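Local coordinates for protein taurine:2-oxoglutarate aminotransferase (Bifidobacterium kashiwanohense PV20-2, PDB 6JIX) that probably transfers the amino group of taurine to 2-oxoglutarate, using pyridoxal 5'-phosphate as its cofactor, at residues A[138-144]-A[216-220]; A[151-155]-A[167-173]; A[155-159]-A[411-415]; A[190-194]-A[231-235]. All coordinates share one frame; numbering follows the deposited sequence.

Interaction 1: residues A[138-144]-A[216-220]. With PLP (pyridoxal-5'-phosphate), chain G.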
loop_
_atom_site.group_PDB
_atom_site.type_symbol
_atom_site.label_atom_id
_atom_site.label_comp_id
_atom_site.label_asym_id
_atom_site.label_seq_id
_atom_site.Cartn_x
_atom_site.Cartn_y
_atom_site.Cartn_z
ATOM N N SER A 138 1.761 19.581 9.242
ATOM C CA SER A 138 2.241 19.385 7.879
ATOM C C SER A 138 1.844 20.578 7.024
ATOM O O SER A 138 0.974 21.375 7.397
ATOM C CB SER A 138 1.719 18.086 7.262
ATOM O OG SER A 138 0.333 17.946 7.463
ATOM N N CYS A 139 2.482 20.678 5.857
ATOM C CA CYS A 139 2.353 21.867 5.027
ATOM C C CYS A 139 1.103 21.801 4.165
ATOM O O CYS A 139 0.727 20.731 3.671
ATOM C CB CYS A 139 3.568 22.030 4.120
ATOM S SG CYS A 139 5.138 21.950 4.945
ATOM N N TYR A 140 0.479 22.966 3.965
ATOM C CA TYR A 140 -0.634 23.076 3.025
ATOM C C TYR A 140 -0.188 22.765 1.598
ATOM O O TYR A 140 -0.928 22.136 0.832
ATOM C CB TYR A 140 -1.243 24.479 3.093
ATOM C CG TYR A 140 -2.304 24.672 4.153
ATOM C CD1 TYR A 140 -3.455 23.899 4.166
ATOM C CD2 TYR A 140 -2.162 25.641 5.142
ATOM C CE1 TYR A 140 -4.439 24.084 5.152
ATOM C CE2 TYR A 140 -3.139 25.836 6.124
ATOM C CZ TYR A 140 -4.276 25.061 6.124
ATOM O OH TYR A 140 -5.247 25.248 7.097
ATOM N N ARG A 141 1.021 23.191 1.221
ATOM C CA ARG A 141 1.559 22.908 -0.113
ATOM C C ARG A 141 2.364 21.615 -0.035
ATOM O O ARG A 141 3.598 21.605 0.039
ATOM C CB ARG A 141 2.415 24.065 -0.605
ATOM C CG ARG A 141 1.672 25.198 -1.278
ATOM C CD ARG A 141 2.549 26.455 -1.277
ATOM N NE ARG A 141 1.935 27.592 -1.957
ATOM C CZ ARG A 141 2.060 28.855 -1.561
ATOM N NH1 ARG A 141 2.779 29.145 -0.488
ATOM N NH2 ARG A 141 1.473 29.829 -2.245
ATOM N N SER A 142 1.645 20.501 -0.088
ATOM C CA SER A 142 2.276 19.198 0.079
ATOM C C SER A 142 1.309 18.106 -0.353
ATOM O O SER A 142 0.083 18.295 -0.342
ATOM C CB SER A 142 2.713 18.970 1.536
ATOM O OG SER A 142 1.640 18.509 2.353
ATOM N N TYR A 143 1.880 16.971 -0.753
ATOM C CA TYR A 143 1.130 15.740 -0.978
ATOM C C TYR A 143 1.880 14.579 -0.342
ATOM O O TYR A 143 3.089 14.421 -0.561
ATOM C CB TYR A 143 0.908 15.465 -2.467
ATOM C CG TYR A 143 0.099 14.210 -2.728
ATOM C CD1 TYR A 143 -1.267 14.173 -2.467
ATOM C CD2 TYR A 143 0.705 13.051 -3.228
ATOM C CE1 TYR A 143 -2.025 13.020 -2.704
ATOM C CE2 TYR A 143 -0.041 11.892 -3.473
ATOM C CZ TYR A 143 -1.414 11.877 -3.208
ATOM O OH TYR A 143 -2.168 10.727 -3.439
ATOM N N HIS A 144 1.155 13.765 0.443
ATOM C CA HIS A 144 1.737 12.634 1.160
ATOM C C HIS A 144 1.029 11.305 0.937
ATOM O O HIS A 144 1.364 10.326 1.610
ATOM C CB HIS A 144 1.772 12.917 2.668
ATOM C CG HIS A 144 2.613 14.096 3.034
ATOM N ND1 HIS A 144 3.990 14.065 2.998
ATOM C CD2 HIS A 144 2.271 15.347 3.432
ATOM C CE1 HIS A 144 4.461 15.243 3.374
ATOM N NE2 HIS A 144 3.440 16.035 3.648
ATOM N N ILE A 216 6.506 17.096 12.915
ATOM C CA ILE A 216 6.292 17.927 11.751
ATOM C C ILE A 216 6.675 17.086 10.545
ATOM O O ILE A 216 7.796 16.562 10.473
ATOM C CB ILE A 216 7.126 19.211 11.819
ATOM C CG1 ILE A 216 6.581 20.144 12.897
ATOM C CG2 ILE A 216 7.147 19.911 10.459
ATOM C CD1 ILE A 216 7.339 21.447 12.961
ATOM N N LEU A 217 5.748 16.941 9.604
ATOM C CA LEU A 217 5.965 16.120 8.424
ATOM C C LEU A 217 6.020 17.011 7.187
ATOM O O LEU A 217 5.057 17.728 6.890
ATOM C CB LEU A 217 4.854 15.075 8.303
ATOM C CG LEU A 217 4.611 14.396 6.955
ATOM C CD1 LEU A 217 5.803 13.525 6.543
ATOM C CD2 LEU A 217 3.351 13.572 7.048
ATOM N N MET A 218 7.145 16.981 6.473
ATOM C CA MET A 218 7.273 17.798 5.270
ATOM C C MET A 218 8.072 17.067 4.209
ATOM O O MET A 218 9.010 16.332 4.522
ATOM C CB MET A 218 7.841 19.212 5.529
ATOM C CG MET A 218 8.798 19.386 6.637
ATOM S SD MET A 218 8.746 21.111 7.226
ATOM C CE MET A 218 8.974 22.096 5.750
ATOM N N GLU A 219 7.624 17.207 2.960
ATOM C CA GLU A 219 8.457 16.854 1.815
ATOM C C GLU A 219 9.771 17.614 1.870
ATOM O O GLU A 219 9.788 18.848 2.001
ATOM C CB GLU A 219 7.750 17.197 0.504
ATOM C CG GLU A 219 6.602 16.313 0.097
ATOM C CD GLU A 219 5.896 16.828 -1.162
ATOM O OE1 GLU A 219 6.253 16.362 -2.270
ATOM O OE2 GLU A 219 4.988 17.685 -1.045
ATOM N N SER A 220 10.875 16.881 1.707
ATOM C CA SER A 220 12.190 17.526 1.737
ATOM C C SER A 220 12.220 18.733 0.803
ATOM O O SER A 220 12.560 19.849 1.215
ATOM C CB SER A 220 13.280 16.516 1.356
ATOM O OG SER A 220 13.409 15.474 2.320
HETATM N N1 PLP G . 4.738 11.523 -0.892
HETATM C C2 PLP G . 5.108 12.202 -1.981
HETATM C C2A PLP G . 6.126 13.325 -1.884
HETATM C C3 PLP G . 4.556 11.887 -3.248
HETATM O O3 PLP G . 4.917 12.575 -4.391
HETATM C C4 PLP G . 3.638 10.868 -3.363
HETATM C C4A PLP G . 3.055 10.547 -4.770
HETATM O O4A PLP G . 2.996 11.422 -5.635
HETATM C C5 PLP G . 3.274 10.167 -2.172
HETATM C C6 PLP G . 3.850 10.513 -0.942
HETATM C C5A PLP G . 2.233 8.992 -2.256
HETATM O O4P PLP G . 2.941 7.893 -2.736
HETATM P P PLP G . 2.138 6.598 -3.307
HETATM O O1P PLP G . 3.068 5.491 -3.554
HETATM O O2P PLP G . 1.213 6.046 -2.296
HETATM O O3P PLP G . 1.285 7.056 -4.682
HETATM O O HOH W 1 4.038 18.679 4.589
#
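The imidazole of His144 lies against Leu217, whose CG stands 3.9 Å from the ring centroid and 20° off its normal, a CH-pi contact displaced toward the rim. With CG of His144 anti to the carbonyl carbon (chi1 -62°), the ring reaches toward strand 213-219, and both of its nitrogens find partners. NE2 is 2.9 Å from a water lying in the ring plane, while ND1 is hydrogen-bonded to Asp252; the same water accepts from Cys139 N and donates to Leu217 O. Next in line, Tyr143 N donates to Glu219 OE2 at 3.2 Å, almost straight (160°) but from above the carboxylate plane. Gly223 N is hydrogen-bonded to Glu219 OE1, so each oxygen is tethered, and the cofactor methyl C2A sits beside this carboxylate. Packing slackens away from the cofactor. Cys139 SG merely touches Met218 CB at 3.9 Å, and the turn then swings off: Tyr140 and Arg141 are partly exposed, and the Arg141 guanidinium reaches Asn176 instead. Ser142 OG, donating to Cys139 O at 2.7 Å, fastens this turn from within. Parallel strands whose C-terminal ends and following loops border pyridoxal phosphate, as here, are typical of the large domain of fold-type I aminotransferases.

Interaction 2: residues A[151-155]-A[167-173]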
loop_
_atom_site.group_PDB
_atom_site.type_symbol
_atom_site.label_atom_id
_atom_site.label_comp_id
_atom_site.label_asym_id
_atom_site.label_seq_id
_atom_site.Cartn_x
_atom_site.Cartn_y
_atom_site.Cartn_z
ATOM N N SER A 151 -3.732 11.343 3.545
ATOM C CA SER A 151 -4.471 12.396 2.860
ATOM C C SER A 151 -4.869 13.506 3.821
ATOM O O SER A 151 -4.860 14.683 3.441
ATOM C CB SER A 151 -5.706 11.819 2.164
ATOM O OG SER A 151 -6.249 12.758 1.250
ATOM N N ASN A 152 -5.214 13.162 5.069
ATOM C CA ASN A 152 -5.426 14.204 6.066
ATOM C C ASN A 152 -4.141 14.988 6.302
ATOM O O ASN A 152 -4.177 16.208 6.518
ATOM C CB ASN A 152 -5.947 13.603 7.373
ATOM C CG ASN A 152 -7.457 13.561 7.430
ATOM O OD1 ASN A 152 -8.124 14.550 7.771
ATOM N ND2 ASN A 152 -8.011 12.414 7.092
ATOM N N ALA A 153 -2.990 14.312 6.242
ATOM C CA ALA A 153 -1.726 15.022 6.386
ATOM C C ALA A 153 -1.378 15.837 5.144
ATOM O O ALA A 153 -0.633 16.821 5.252
ATOM C CB ALA A 153 -0.599 14.035 6.699
ATOM N N SER A 154 -1.917 15.474 3.982
ATOM C CA SER A 154 -1.607 16.179 2.743
ATOM C C SER A 154 -2.297 17.535 2.686
ATOM O O SER A 154 -3.427 17.700 3.164
ATOM C CB SER A 154 -2.014 15.335 1.544
ATOM O OG SER A 154 -1.229 14.167 1.529
ATOM N N GLY A 155 -1.605 18.509 2.095
ATOM C CA GLY A 155 -2.124 19.861 1.967
ATOM C C GLY A 155 -3.029 20.122 0.777
ATOM O O GLY A 155 -4.023 20.857 0.904
ATOM N N SER A 167 -12.592 15.594 9.259
ATOM C CA SER A 167 -11.136 15.537 9.292
ATOM C C SER A 167 -10.693 14.632 10.426
ATOM O O SER A 167 -11.258 14.676 11.521
ATOM C CB SER A 167 -10.536 16.922 9.521
ATOM O OG SER A 167 -11.301 17.921 8.877
ATOM N N ALA A 168 -9.659 13.837 10.187
ATOM C CA ALA A 168 -9.149 13.017 11.272
ATOM C C ALA A 168 -8.447 13.924 12.284
ATOM O O ALA A 168 -7.733 14.855 11.892
ATOM C CB ALA A 168 -8.204 11.941 10.739
ATOM N N PRO A 169 -8.618 13.683 13.584
ATOM C CA PRO A 169 -8.090 14.627 14.576
ATOM C C PRO A 169 -6.568 14.624 14.627
ATOM O O PRO A 169 -5.900 13.628 14.329
ATOM C CB PRO A 169 -8.691 14.133 15.902
ATOM C CG PRO A 169 -9.716 13.107 15.531
ATOM C CD PRO A 169 -9.274 12.533 14.220
ATOM N N GLY A 170 -6.021 15.759 15.037
ATOM C CA GLY A 170 -4.600 15.851 15.269
ATOM C C GLY A 170 -3.782 16.203 14.057
ATOM O O GLY A 170 -2.563 16.002 14.074
ATOM N N PHE A 171 -4.409 16.712 13.003
ATOM C CA PHE A 171 -3.709 17.086 11.781
ATOM C C PHE A 171 -3.832 18.597 11.593
ATOM O O PHE A 171 -4.863 19.083 11.114
ATOM C CB PHE A 171 -4.265 16.325 10.587
ATOM C CG PHE A 171 -3.853 14.895 10.555
ATOM C CD1 PHE A 171 -2.620 14.529 10.023
ATOM C CD2 PHE A 171 -4.696 13.902 11.073
ATOM C CE1 PHE A 171 -2.236 13.197 10.003
ATOM C CE2 PHE A 171 -4.320 12.563 11.062
ATOM C CZ PHE A 171 -3.096 12.204 10.527
ATOM N N VAL A 172 -2.766 19.321 11.944
ATOM C CA VAL A 172 -2.699 20.772 11.836
ATOM C C VAL A 172 -1.837 21.144 10.636
ATOM O O VAL A 172 -0.706 20.657 10.494
ATOM C CB VAL A 172 -2.127 21.400 13.117
ATOM C CG1 VAL A 172 -2.299 22.917 13.078
ATOM C CG2 VAL A 172 -2.795 20.827 14.328
ATOM N N HIS A 173 -2.348 22.039 9.795
ATOM C CA HIS A 173 -1.665 22.445 8.578
ATOM C C HIS A 173 -1.105 23.849 8.723
ATOM O O HIS A 173 -1.777 24.744 9.244
ATOM C CB HIS A 173 -2.617 22.360 7.387
ATOM C CG HIS A 173 -3.042 20.963 7.083
ATOM N ND1 HIS A 173 -4.242 20.437 7.516
ATOM C CD2 HIS A 173 -2.405 19.958 6.435
ATOM C CE1 HIS A 173 -4.337 19.178 7.125
ATOM N NE2 HIS A 173 -3.235 18.862 6.467
#
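Asn152 meets Ala168 through its amide: OD1 accepts from Ala168 N at 2.9 Å, the donor standing above the carbonyl plane and off the lone pairs, with an N-H...O angle of 154°. The other end of the amide, ND2, is spent on Ile148 O one turn back in its own helix, so both polar atoms are engaged. Closer to the backbone, Asn152 CB rests over one face of the Phe171 ring, 4.0 Å from its centroid, and Ala153 CB touches CE1 of the same ring at 3.8 Å. These contacts set the end of helix 148-153 against the start of strand 171-174, within the beta-alpha-beta crossover that links the parallel neighbours 135-139 and 171-174 at the edge of the large sheet. Ile148 of the second subunit also packs on Phe171. An alanine at Asn152 is likely to leave Ala168 N without its acceptor and the loop before the strand freer to shift. The last carbonyls of the helix and the one just after it each have a donor. His173 NE2 gives Asn152 O a weak, bent bond (2.8 Å, 122°), Ser138 OG serves Ala153 O, and Arg159 NE serves Ser154 O. Ser154 OG is hydrogen-bonded to His144 N.

Interaction 3: residues A[155-159]-A[411-415]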
loop_
_atom_site.group_PDB
_atom_site.type_symbol
_atom_site.label_atom_id
_atom_site.label_comp_id
_atom_site.label_asym_id
_atom_site.label_seq_id
_atom_site.Cartn_x
_atom_site.Cartn_y
_atom_site.Cartn_z
ATOM N N GLY A 155 -1.605 18.509 2.095
ATOM C CA GLY A 155 -2.124 19.861 1.967
ATOM C C GLY A 155 -3.029 20.122 0.777
ATOM O O GLY A 155 -4.023 20.857 0.904
ATOM N N ASP A 156 -2.716 19.546 -0.387
ATOM C CA ASP A 156 -3.438 19.967 -1.580
ATOM C C ASP A 156 -4.862 19.396 -1.574
ATOM O O ASP A 156 -5.226 18.528 -0.769
ATOM C CB ASP A 156 -2.656 19.623 -2.864
ATOM C CG ASP A 156 -2.583 18.110 -3.177
ATOM O OD1 ASP A 156 -1.559 17.690 -3.782
ATOM O OD2 ASP A 156 -3.536 17.354 -2.851
ATOM N N TRP A 157 -5.677 19.918 -2.492
ATOM C CA TRP A 157 -7.122 19.748 -2.448
ATOM C C TRP A 157 -7.575 18.302 -2.605
ATOM O O TRP A 157 -8.759 18.025 -2.393
ATOM C CB TRP A 157 -7.767 20.625 -3.527
ATOM C CG TRP A 157 -7.170 20.480 -4.925
ATOM C CD1 TRP A 157 -6.285 21.327 -5.531
ATOM C CD2 TRP A 157 -7.453 19.447 -5.884
ATOM N NE1 TRP A 157 -5.984 20.875 -6.793
ATOM C CE2 TRP A 157 -6.690 19.727 -7.038
ATOM C CE3 TRP A 157 -8.274 18.316 -5.879
ATOM C CZ2 TRP A 157 -6.722 18.918 -8.172
ATOM C CZ3 TRP A 157 -8.297 17.501 -7.009
ATOM C CH2 TRP A 157 -7.526 17.809 -8.136
ATOM N N ARG A 158 -6.685 17.377 -2.962
ATOM C CA ARG A 158 -7.077 15.971 -3.003
ATOM C C ARG A 158 -7.467 15.439 -1.629
ATOM O O ARG A 158 -8.053 14.349 -1.543
ATOM C CB ARG A 158 -5.948 15.141 -3.611
ATOM C CG ARG A 158 -5.746 15.408 -5.110
ATOM C CD ARG A 158 -4.661 14.534 -5.670
ATOM N NE ARG A 158 -3.348 15.102 -5.403
ATOM C CZ ARG A 158 -2.214 14.600 -5.876
ATOM N NH1 ARG A 158 -2.241 13.509 -6.627
ATOM N NH2 ARG A 158 -1.059 15.191 -5.599
ATOM N N ARG A 159 -7.130 16.170 -0.561
ATOM C CA ARG A 159 -7.566 15.855 0.794
ATOM C C ARG A 159 -9.070 16.090 1.016
ATOM O O ARG A 159 -9.659 15.442 1.889
ATOM C CB ARG A 159 -6.746 16.695 1.784
ATOM C CG ARG A 159 -7.498 17.121 3.040
ATOM C CD ARG A 159 -6.536 17.603 4.098
ATOM N NE ARG A 159 -5.859 18.806 3.647
ATOM C CZ ARG A 159 -6.354 20.033 3.775
ATOM N NH1 ARG A 159 -7.533 20.215 4.352
ATOM N NH2 ARG A 159 -5.672 21.083 3.325
ATOM N N GLY A 411 2.220 17.934 -14.751
ATOM C CA GLY A 411 2.377 19.015 -13.798
ATOM C C GLY A 411 1.167 19.049 -12.895
ATOM O O GLY A 411 0.192 18.323 -13.095
ATOM N N ARG A 412 1.269 19.867 -11.856
ATOM C CA ARG A 412 0.136 20.196 -11.006
ATOM C C ARG A 412 0.012 21.706 -10.947
ATOM O O ARG A 412 0.971 22.441 -11.204
ATOM C CB ARG A 412 0.280 19.598 -9.601
ATOM C CG ARG A 412 0.028 18.075 -9.585
ATOM C CD ARG A 412 -0.264 17.556 -8.189
ATOM N NE ARG A 412 -1.507 18.108 -7.666
ATOM C CZ ARG A 412 -2.688 17.519 -7.796
ATOM N NH1 ARG A 412 -2.790 16.349 -8.423
ATOM N NH2 ARG A 412 -3.765 18.102 -7.300
ATOM N N GLU A 413 -1.196 22.178 -10.667
ATOM C CA GLU A 413 -1.431 23.612 -10.482
ATOM C C GLU A 413 -0.952 24.356 -11.725
ATOM O O GLU A 413 -1.494 24.114 -12.820
ATOM C CB GLU A 413 -0.767 24.045 -9.170
ATOM C CG GLU A 413 -1.467 23.566 -7.906
ATOM C CD GLU A 413 -2.954 23.305 -8.108
ATOM O OE1 GLU A 413 -3.668 24.178 -8.669
ATOM O OE2 GLU A 413 -3.408 22.216 -7.694
ATOM N N THR A 414 0.013 25.269 -11.615
ATOM C CA THR A 414 0.433 26.154 -12.692
ATOM C C THR A 414 1.823 25.784 -13.199
ATOM O O THR A 414 2.511 26.627 -13.785
ATOM C CB THR A 414 0.392 27.626 -12.225
ATOM O OG1 THR A 414 0.212 28.514 -13.333
ATOM C CG2 THR A 414 1.670 28.048 -11.505
ATOM N N ASN A 415 2.247 24.529 -12.987
ATOM C CA ASN A 415 3.620 24.114 -13.245
ATOM C C ASN A 415 3.714 23.037 -14.306
ATOM O O ASN A 415 2.798 22.235 -14.503
ATOM C CB ASN A 415 4.297 23.602 -11.985
ATOM C CG ASN A 415 4.138 24.555 -10.848
ATOM O OD1 ASN A 415 3.260 24.383 -9.987
ATOM N ND2 ASN A 415 4.944 25.612 -10.857
#
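Glu413 OE2 accepts from Trp157 NE1 at 3.0 Å through its syn lone pair, the carboxylate turned almost perpendicular to the indole (87°). The other oxygen, OE1, is held by His389 N, so this carboxylate is tied on both sides. Beside it runs a salt-bridge network of Asp156, Arg158 and Arg412. Arg158 NH2 meets Asp156 OD1 at 3.1 Å, in the guanidinium plane and on the syn side, and a bend at chi3 (-82°) turns the guanidinium back to this carboxylate. Asp156 OD2 caps Arg158 N, and Asn225 ND2 also bonds to OD1. Arg412 feels the same carboxylate only through charge: its NE lies 3.9 Å from Asp156 OD1, a long pair in which the oxygen is well out of the guanidinium plane. The two guanidinium groups instead lie flat on one another, centres 3.5 Å apart and planes at 6°. A leucine in place of Arg158 would probably leave Asp156 without its in-plane partner and Arg412 without the flat group it stacks on. Farther out, Arg412 NH2 comes against Trp157 CZ2, His389 stacks on the indole, and Arg158 makes cation-pi contacts with Tyr143 and Trp23. Asp156 and Glu413 formally match the two arginines, and a bound glutamate about 5 Å from the Arg158 side chain is consistent with its positive charge lying near an anion-binding region.

Interaction 4: residues A[190-194]-A[231-235]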
loop_
_atom_site.group_PDB
_atom_site.type_symbol
_atom_site.label_atom_id
_atom_site.label_comp_id
_atom_site.label_asym_id
_atom_site.label_seq_id
_atom_site.Cartn_x
_atom_site.Cartn_y
_atom_site.Cartn_z
ATOM N N ASP A 190 15.747 35.375 0.457
ATOM C CA ASP A 190 15.560 34.185 1.273
ATOM C C ASP A 190 15.576 34.485 2.764
ATOM O O ASP A 190 14.773 33.918 3.509
ATOM C CB ASP A 190 16.628 33.139 0.944
ATOM C CG ASP A 190 16.564 32.688 -0.485
ATOM O OD1 ASP A 190 15.908 33.389 -1.295
ATOM O OD2 ASP A 190 17.163 31.642 -0.794
ATOM N N ALA A 191 16.454 35.375 3.229
ATOM C CA ALA A 191 16.595 35.547 4.669
ATOM C C ALA A 191 15.335 36.127 5.306
ATOM O O ALA A 191 15.001 35.765 6.446
ATOM C CB ALA A 191 17.793 36.442 4.956
ATOM N N THR A 192 14.614 36.987 4.570
ATOM C CA THR A 192 13.362 37.574 5.052
ATOM C C THR A 192 12.241 36.546 5.048
ATOM O O THR A 192 11.482 36.414 6.023
ATOM C CB THR A 192 12.955 38.758 4.170
ATOM O OG1 THR A 192 14.028 39.694 4.075
ATOM C CG2 THR A 192 11.756 39.438 4.744
ATOM N N VAL A 193 12.077 35.865 3.917
ATOM C CA VAL A 193 11.044 34.851 3.815
ATOM C C VAL A 193 11.276 33.759 4.849
ATOM O O VAL A 193 10.341 33.310 5.522
ATOM C CB VAL A 193 10.991 34.310 2.381
ATOM C CG1 VAL A 193 9.879 33.313 2.264
ATOM C CG2 VAL A 193 10.755 35.461 1.433
ATOM N N THR A 194 12.527 33.337 5.019
ATOM C CA THR A 194 12.822 32.298 5.996
ATOM C C THR A 194 12.503 32.774 7.403
ATOM O O THR A 194 11.792 32.098 8.154
ATOM C CB THR A 194 14.288 31.880 5.863
ATOM O OG1 THR A 194 14.408 31.001 4.738
ATOM C CG2 THR A 194 14.812 31.177 7.119
ATOM N N PRO A 231 13.217 28.553 0.688
ATOM C CA PRO A 231 14.209 29.607 0.903
ATOM C C PRO A 231 15.359 29.095 1.756
ATOM O O PRO A 231 15.191 28.200 2.586
ATOM C CB PRO A 231 13.415 30.703 1.631
ATOM C CG PRO A 231 12.201 29.989 2.212
ATOM C CD PRO A 231 11.881 28.948 1.187
ATOM N N GLU A 232 16.540 29.658 1.515
ATOM C CA GLU A 232 17.740 29.298 2.253
ATOM C C GLU A 232 17.469 29.334 3.741
ATOM O O GLU A 232 16.836 30.263 4.232
ATOM C CB GLU A 232 18.861 30.285 1.914
ATOM C CG GLU A 232 20.225 29.874 2.411
ATOM C CD GLU A 232 20.720 28.602 1.733
ATOM O OE1 GLU A 232 21.608 27.934 2.318
ATOM O OE2 GLU A 232 20.221 28.274 0.619
ATOM N N GLY A 233 17.919 28.306 4.458
ATOM C CA GLY A 233 17.838 28.289 5.908
ATOM C C GLY A 233 16.522 27.828 6.514
ATOM O O GLY A 233 16.472 27.607 7.734
ATOM N N TYR A 234 15.456 27.700 5.715
ATOM C CA TYR A 234 14.140 27.310 6.230
ATOM C C TYR A 234 14.134 25.890 6.804
ATOM O O TYR A 234 13.692 25.678 7.936
ATOM C CB TYR A 234 13.105 27.440 5.120
ATOM C CG TYR A 234 11.677 27.142 5.513
ATOM C CD1 TYR A 234 10.977 27.963 6.407
ATOM C CD2 TYR A 234 11.009 26.056 4.961
ATOM C CE1 TYR A 234 9.653 27.694 6.740
ATOM C CE2 TYR A 234 9.685 25.789 5.286
ATOM C CZ TYR A 234 9.017 26.603 6.168
ATOM O OH TYR A 234 7.712 26.310 6.475
ATOM N N MET A 235 14.612 24.902 6.038
ATOM C CA MET A 235 14.600 23.525 6.532
ATOM C C MET A 235 15.431 23.394 7.798
ATOM O O MET A 235 15.081 22.624 8.704
ATOM C CB MET A 235 15.127 22.551 5.473
ATOM C CG MET A 235 14.249 22.345 4.263
ATOM S SD MET A 235 12.510 22.141 4.648
ATOM C CE MET A 235 12.311 20.369 4.858
#
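Pro231 and Glu232 dock on Asp190 and Thr194, bringing the type II beta turn from Pro231 to Tyr234, which leads into helix 234-245, against the first turn of helix 190-208. The two helices flank strand 213-219 in sequence, one before it and one after, and the contact joins their N-terminal ends. Pro231 opens the turn with its ring wedged against the helix: CG lies 4.1 Å from Val193 CG1, and CB comes beside Thr194 OG1. Pro177 and Met179 pack on Pro231 as well. Glu232 carries the polar grip, with its backbone engaged at both ends of the residue. Its N donates to Asp190 OD2 at 3.1 Å, nearly straight at 167°, arriving from above the carboxylate plane. Its carbonyl O accepts from Thr194 OG1 at 2.6 Å, the hydroxyl standing above the carbonyl plane. That hydroxyl is anti to the carbonyl carbon of its own residue (chi1 -79°), which aims it at the turn and leaves CG2 to lie along the backbone of Gly233. The Glu232 side chain, in contrast, leads away, yet OE2 remains 4.8 Å from Asp190 OD2, near enough that the like charges may still feel each other. Gly233 takes the positive phi (84°) that the turn requires and occupies the N-cap position. Tyr234 then closes the turn through its N, bonded to Pro231 O, while its side chain packs on Tyr197 and Leu198 of helix 190-208. Its CB passes 3.8 Å from Thr194 OG1.

Overall arrangement
From the N terminus, 138-144 opens interaction 1, which closes at 216-220 and joins neighbouring parallel strands of the large sheet. Interaction 2 runs from 151-155 to 167-173 wholly within that span, bringing in edge strand 171-174; the two touch through Ser138, His144 and Ser154. Gly155 also starts interaction 3, which crosses interaction 1 and closes only at 411-415, so that chain regions some 250 residues apart meet near the active-site pocket. Interaction 4, from 190-194 to 231-235, lies within the long loop of interaction 3 and crosses interaction 1, meeting it where Met218 packs on Tyr234 and Met235. Interactions 2 and 4 follow in series without touching.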